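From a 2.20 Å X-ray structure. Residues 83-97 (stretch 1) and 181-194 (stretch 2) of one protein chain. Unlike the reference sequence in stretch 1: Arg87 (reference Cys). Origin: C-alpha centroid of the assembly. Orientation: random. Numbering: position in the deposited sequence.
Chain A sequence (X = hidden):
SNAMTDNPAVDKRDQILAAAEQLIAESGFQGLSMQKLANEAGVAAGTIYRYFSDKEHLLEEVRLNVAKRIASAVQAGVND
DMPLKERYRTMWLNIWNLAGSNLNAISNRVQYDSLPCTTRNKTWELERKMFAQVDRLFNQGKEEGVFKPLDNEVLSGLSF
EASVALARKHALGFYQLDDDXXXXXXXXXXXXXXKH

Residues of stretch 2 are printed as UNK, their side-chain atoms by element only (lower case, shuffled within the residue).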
# COMPACT_ATOMS: atom_id res chain seq x y z
N PRO A 83 17.46 -20.49 -11.49
CA PRO A 83 18.08 -19.25 -11.94
C PRO A 83 17.42 -18.01 -11.30
O PRO A 83 16.29 -18.09 -10.82
CB PRO A 83 17.85 -19.26 -13.46
CG PRO A 83 17.69 -20.68 -13.79
CD PRO A 83 16.97 -21.29 -12.62
N LEU A 84 18.15 -16.90 -11.29
CA LEU A 84 17.72 -15.68 -10.60
C LEU A 84 16.34 -15.28 -11.06
O LEU A 84 15.44 -15.14 -10.25
CB LEU A 84 18.68 -14.51 -10.87
CG LEU A 84 19.89 -14.30 -9.96
CD1 LEU A 84 20.45 -12.96 -10.30
CD2 LEU A 84 19.56 -14.38 -8.50
N LYS A 85 16.19 -15.14 -12.37
CA LYS A 85 14.95 -14.59 -12.93
C LYS A 85 13.73 -15.45 -12.64
O LYS A 85 12.62 -14.94 -12.54
CB LYS A 85 15.07 -14.33 -14.43
CG LYS A 85 13.95 -13.45 -15.00
CD LYS A 85 14.37 -12.87 -16.35
CE LYS A 85 13.27 -12.15 -17.09
NZ LYS A 85 13.87 -11.48 -18.27
N GLU A 86 13.94 -16.75 -12.46
CA GLU A 86 12.85 -17.66 -12.21
C GLU A 86 12.45 -17.58 -10.76
O GLU A 86 11.27 -17.66 -10.43
CB GLU A 86 13.25 -19.10 -12.58
CG GLU A 86 12.16 -20.13 -12.30
CD GLU A 86 10.76 -19.68 -12.80
OE1 GLU A 86 10.64 -19.11 -13.92
OE2 GLU A 86 9.78 -19.88 -12.04
N ARG A 87 13.44 -17.47 -9.88
CA ARG A 87 13.12 -17.19 -8.48
C ARG A 87 12.34 -15.87 -8.39
O ARG A 87 11.35 -15.78 -7.67
CB ARG A 87 14.38 -17.11 -7.62
CG ARG A 87 15.07 -18.44 -7.42
CD ARG A 87 16.21 -18.31 -6.45
NE ARG A 87 17.46 -18.17 -7.16
CZ ARG A 87 18.56 -17.60 -6.67
NH1 ARG A 87 19.65 -17.54 -7.42
NH2 ARG A 87 18.59 -17.07 -5.46
N TYR A 88 12.78 -14.86 -9.13
CA TYR A 88 12.09 -13.57 -9.13
C TYR A 88 10.64 -13.74 -9.58
O TYR A 88 9.71 -13.30 -8.90
CB TYR A 88 12.83 -12.56 -10.01
CG TYR A 88 12.13 -11.23 -10.09
CD1 TYR A 88 12.30 -10.27 -9.11
CD2 TYR A 88 11.26 -10.94 -11.13
CE1 TYR A 88 11.62 -9.05 -9.18
CE2 TYR A 88 10.60 -9.71 -11.21
CZ TYR A 88 10.78 -8.78 -10.23
OH TYR A 88 10.12 -7.58 -10.30
N ARG A 89 10.44 -14.44 -10.71
CA ARG A 89 9.11 -14.63 -11.26
C ARG A 89 8.21 -15.38 -10.30
O ARG A 89 7.02 -15.06 -10.17
CB ARG A 89 9.16 -15.37 -12.61
CG ARG A 89 7.79 -15.56 -13.30
CD ARG A 89 7.86 -16.29 -14.66
NE ARG A 89 8.36 -15.38 -15.68
CZ ARG A 89 9.63 -15.31 -16.10
NH1 ARG A 89 9.96 -14.43 -17.03
NH2 ARG A 89 10.57 -16.12 -15.58
N THR A 90 8.75 -16.40 -9.63
CA THR A 90 7.95 -17.19 -8.73
C THR A 90 7.38 -16.31 -7.60
O THR A 90 6.18 -16.30 -7.35
CB THR A 90 8.75 -18.39 -8.13
OG1 THR A 90 9.29 -19.18 -9.19
CG2 THR A 90 7.88 -19.28 -7.27
N MSE A 91 8.27 -15.59 -6.93
CA MSE A 91 7.88 -14.76 -5.81
C MSE A 91 6.94 -13.65 -6.28
O MSE A 91 5.98 -13.33 -5.59
CB MSE A 91 9.12 -14.14 -5.15
CG MSE A 91 9.94 -15.16 -4.40
SE MSE A 91 11.58 -14.38 -3.71
CE MSE A 91 12.26 -15.95 -2.76
N TRP A 92 7.22 -13.08 -7.45
CA TRP A 92 6.38 -12.00 -7.99
C TRP A 92 4.96 -12.52 -8.13
O TRP A 92 4.01 -11.87 -7.73
CB TRP A 92 6.93 -11.53 -9.34
CG TRP A 92 6.44 -10.22 -9.81
CD1 TRP A 92 7.13 -9.03 -9.83
CD2 TRP A 92 5.15 -9.95 -10.36
NE1 TRP A 92 6.34 -8.04 -10.35
CE2 TRP A 92 5.12 -8.58 -10.69
CE3 TRP A 92 4.02 -10.73 -10.62
CZ2 TRP A 92 4.00 -7.99 -11.23
CZ3 TRP A 92 2.92 -10.12 -11.17
CH2 TRP A 92 2.92 -8.77 -11.47
N LEU A 93 4.82 -13.73 -8.67
CA LEU A 93 3.50 -14.34 -8.89
C LEU A 93 2.85 -14.80 -7.59
O LEU A 93 1.64 -14.73 -7.43
CB LEU A 93 3.59 -15.52 -9.87
CG LEU A 93 3.71 -15.12 -11.34
CD1 LEU A 93 3.93 -16.35 -12.22
CD2 LEU A 93 2.48 -14.34 -11.81
N ASN A 94 3.65 -15.28 -6.65
CA ASN A 94 3.11 -15.53 -5.31
C ASN A 94 2.53 -14.23 -4.72
O ASN A 94 1.48 -14.23 -4.06
CB ASN A 94 4.18 -16.09 -4.35
CG ASN A 94 4.61 -17.52 -4.70
OD1 ASN A 94 3.87 -18.24 -5.34
ND2 ASN A 94 5.81 -17.92 -4.27
N ILE A 95 3.22 -13.11 -4.93
CA ILE A 95 2.72 -11.86 -4.38
C ILE A 95 1.39 -11.54 -5.05
O ILE A 95 0.45 -11.15 -4.38
CB ILE A 95 3.72 -10.67 -4.51
CG1 ILE A 95 4.91 -10.87 -3.58
CG2 ILE A 95 3.03 -9.31 -4.18
CD1 ILE A 95 6.14 -9.99 -3.96
N TRP A 96 1.31 -11.72 -6.36
CA TRP A 96 0.11 -11.40 -7.11
C TRP A 96 -1.07 -12.20 -6.59
O TRP A 96 -2.18 -11.69 -6.44
CB TRP A 96 0.34 -11.73 -8.59
CG TRP A 96 -0.78 -11.47 -9.50
CD1 TRP A 96 -1.70 -12.35 -9.92
CD2 TRP A 96 -1.09 -10.23 -10.12
NE1 TRP A 96 -2.59 -11.74 -10.77
CE2 TRP A 96 -2.22 -10.43 -10.92
CE3 TRP A 96 -0.50 -8.97 -10.10
CZ2 TRP A 96 -2.80 -9.42 -11.66
CZ3 TRP A 96 -1.07 -7.96 -10.84
CH2 TRP A 96 -2.21 -8.20 -11.62
N ASN A 97 -0.82 -13.48 -6.32
CA ASN A 97 -1.86 -14.36 -5.82
C ASN A 97 -2.23 -14.17 -4.37
O ASN A 97 -3.19 -14.72 -3.94
CB ASN A 97 -1.51 -15.82 -6.13
CG ASN A 97 -1.57 -16.11 -7.61
OD1 ASN A 97 -0.62 -16.61 -8.21
ND2 ASN A 97 -2.68 -15.73 -8.23
N UNK A 181 -0.07 -9.57 -20.70
CA UNK A 181 0.03 -8.32 -19.96
C UNK A 181 0.72 -8.52 -18.60
O UNK A 181 1.52 -7.71 -18.18
c UNK A 181 -1.37 -7.69 -19.77
N UNK A 182 0.42 -9.64 -17.95
CA UNK A 182 1.06 -9.94 -16.67
C UNK A 182 2.56 -10.21 -16.82
O UNK A 182 3.40 -9.70 -16.03
c UNK A 182 0.35 -11.14 -16.04
c UNK A 182 0.40 -11.28 -14.52
c UNK A 182 -0.45 -12.47 -14.10
c UNK A 182 -0.08 -10.03 -13.83
N UNK A 183 2.91 -11.02 -17.81
CA UNK A 183 4.33 -11.29 -18.08
C UNK A 183 5.02 -9.97 -18.46
O UNK A 183 6.17 -9.76 -18.07
o UNK A 183 8.00 -12.67 -18.17
c UNK A 183 6.83 -13.15 -18.29
c UNK A 183 4.52 -12.36 -19.15
c UNK A 183 6.00 -12.70 -19.50
o UNK A 183 6.35 -13.97 -17.47
N UNK A 184 4.32 -9.08 -19.16
CA UNK A 184 4.91 -7.78 -19.51
C UNK A 184 5.16 -6.97 -18.25
O UNK A 184 6.21 -6.34 -18.13
c UNK A 184 4.05 -7.00 -20.49
N UNK A 185 4.22 -7.02 -17.31
CA UNK A 185 4.44 -6.38 -16.00
C UNK A 185 5.63 -6.97 -15.22
O UNK A 185 6.42 -6.21 -14.62
c UNK A 185 3.18 -6.42 -15.14
N UNK A 186 5.76 -8.30 -15.21
CA UNK A 186 6.88 -8.94 -14.52
C UNK A 186 8.20 -8.47 -15.14
O UNK A 186 9.15 -8.09 -14.43
c UNK A 186 8.10 -11.08 -14.12
c UNK A 186 5.60 -11.03 -13.80
c UNK A 186 5.23 -12.56 -14.13
c UNK A 186 6.81 -10.48 -14.60
N UNK A 187 8.24 -8.45 -16.47
CA UNK A 187 9.44 -8.04 -17.17
C UNK A 187 9.81 -6.59 -16.92
O UNK A 187 10.99 -6.28 -16.80
c UNK A 187 10.67 -10.43 -18.85
c UNK A 187 9.32 -9.75 -19.04
o UNK A 187 11.71 -9.74 -18.62
o UNK A 187 10.69 -11.68 -18.96
c UNK A 187 9.32 -8.27 -18.67
N UNK A 188 8.80 -5.72 -16.85
CA UNK A 188 9.04 -4.30 -16.65
C UNK A 188 9.63 -4.04 -15.26
O UNK A 188 10.54 -3.20 -15.09
c UNK A 188 7.77 -3.47 -16.88
N UNK A 189 9.10 -4.74 -14.26
CA UNK A 189 9.59 -4.62 -12.90
C UNK A 189 11.02 -5.16 -12.78
O UNK A 189 11.83 -4.59 -12.05
c UNK A 189 8.62 -5.26 -11.89
o UNK A 189 8.48 -6.65 -12.05
N UNK A 190 11.35 -6.23 -13.50
CA UNK A 190 12.72 -6.74 -13.59
C UNK A 190 13.64 -5.64 -14.16
O UNK A 190 14.74 -5.44 -13.64
c UNK A 190 14.68 -9.54 -13.85
c UNK A 190 15.83 -9.97 -14.53
c UNK A 190 16.75 -10.86 -13.97
n UNK A 190 15.83 -9.37 -15.77
c UNK A 190 14.44 -10.01 -12.57
c UNK A 190 13.99 -8.63 -14.73
c UNK A 190 16.49 -11.32 -12.70
c UNK A 190 15.35 -10.90 -11.99
c UNK A 190 14.73 -8.57 -15.87
c UNK A 190 12.72 -7.96 -14.49
N UNK A 191 13.17 -4.89 -15.16
CA UNK A 191 13.93 -3.77 -15.70
C UNK A 191 14.30 -2.75 -14.62
O UNK A 191 15.37 -2.12 -14.70
o UNK A 191 12.35 -3.38 -19.01
o UNK A 191 14.06 -4.61 -18.28
c UNK A 191 13.18 -3.73 -18.12
c UNK A 191 13.15 -3.03 -16.78
N UNK A 192 13.43 -2.57 -13.64
CA UNK A 192 13.68 -1.60 -12.57
C UNK A 192 14.92 -2.01 -11.78
O UNK A 192 15.69 -1.18 -11.40
c UNK A 192 12.46 -1.45 -11.64
N UNK A 193 15.13 -3.30 -11.57
CA UNK A 193 16.19 -3.76 -10.67
C UNK A 193 17.46 -4.22 -11.36
O UNK A 193 18.53 -4.28 -10.72
c UNK A 193 15.16 -6.04 -10.34
c UNK A 193 15.67 -4.80 -9.64
c UNK A 193 14.80 -7.24 -9.37
c UNK A 193 14.63 -4.12 -8.69
N UNK A 194 17.40 -4.52 -12.66
CA UNK A 194 18.62 -4.91 -13.37
C UNK A 194 19.39 -3.67 -13.88
O UNK A 194 18.82 -2.57 -14.04
c UNK A 194 18.36 -5.93 -14.50
c UNK A 194 17.71 -6.14 -16.98
c UNK A 194 17.68 -7.20 -13.96
c UNK A 194 17.56 -5.33 -15.66

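Position 181 carries one side-chain carbon, out of reach of stretch 1: Ala181. Position 182 has four carbons forked at the second, and one methyl lies over the Trp96 ring, which defines leucine. Leu182 CD1 lies 3.5 Å from Trp96 CZ2 and only 8° off the normal of that six-membered ring, a CH-pi contact over the face; the same methyl meets the edge of Trp92.

Position 183 has three carbons, the third carrying two oxygens, and both oxygens face a guanidinium. This is Glu183: Arg89 NE donates to Glu183 OE1 at 3.0 Å and Arg89 NH1 to Glu183 OE2 at 2.9 Å, the second nearly linear at 178°, a two-pronged salt bridge. Position 184, one carbon and out of reach, is Ala184. Position 185, again one carbon, points toward stretch 1, and its CB is 4.3 Å from Trp92 CZ2: Ala185.

Position 186 has four carbons forked at the first, one arm two carbons long, and packs on Trp92 and Leu93, hence isoleucine. Ile186 CG1 sits 3.6 Å from Trp92 CE3, over the ring face, while Ile186 CD1 is 4.0 Å from Leu93 CD2. Position 187 repeats the three-carbon carboxylate pattern. Its CA-to-CB bond points away, but its end returns to stretch 1, where an oxygen meets the Lys85 amine. This is Glu187: Lys85 NZ donates to Glu187 OE1 at 2.8 Å within a salt bridge.

Position 188, one carbon directed away, is Ala188. Position 189 has one carbon and one oxygen, the oxygen close to Tyr88 OH, the serine pattern; Tyr88 OH donates to Ser189 OG at 2.6 Å, and Ser189 OG in turn donates to Ile186 O at 2.9 Å. Position 190 shows one carbon followed by fused five- and six-membered rings with a single nitrogen, set against Tyr88 and Lys85: Trp190. Its edge meets the Tyr88 face, with planes at 60° and Trp190 CE3 3.6 Å from Tyr88 CG, while Lys85 CG lies over its six-membered ring.

Position 191, two carbons with two terminal oxygens, is Asp191; position 192, one carbon, is Ala192. Neither touches stretch 1. Position 193, four carbons forked at the first with one longer arm that reaches the Tyr88 ring, is Ile193, whose CD1 is 3.7 Å from Tyr88 CE1. Position 194 has the same branching but no contact: Ile194.

The helix axes approach to 10.8 Å at 120°. Tyr88 and Trp92 enter holes on the second helix, and Ile186 enters one formed by Tyr88, Arg89, Trp92 and Leu93, so the packing interlocks in both directions. Lys85 and Arg89 add charge pairing beside it; Arg89 NH1 also forms a salt bridge with Glu187 OE2 at 3.4 Å. Glu183 OE2 and Glu187 OE2 are 3.0 Å apart, two acceptors that do not bond each other.

Stretch 2 181-194: ALEAAIEASWDAII
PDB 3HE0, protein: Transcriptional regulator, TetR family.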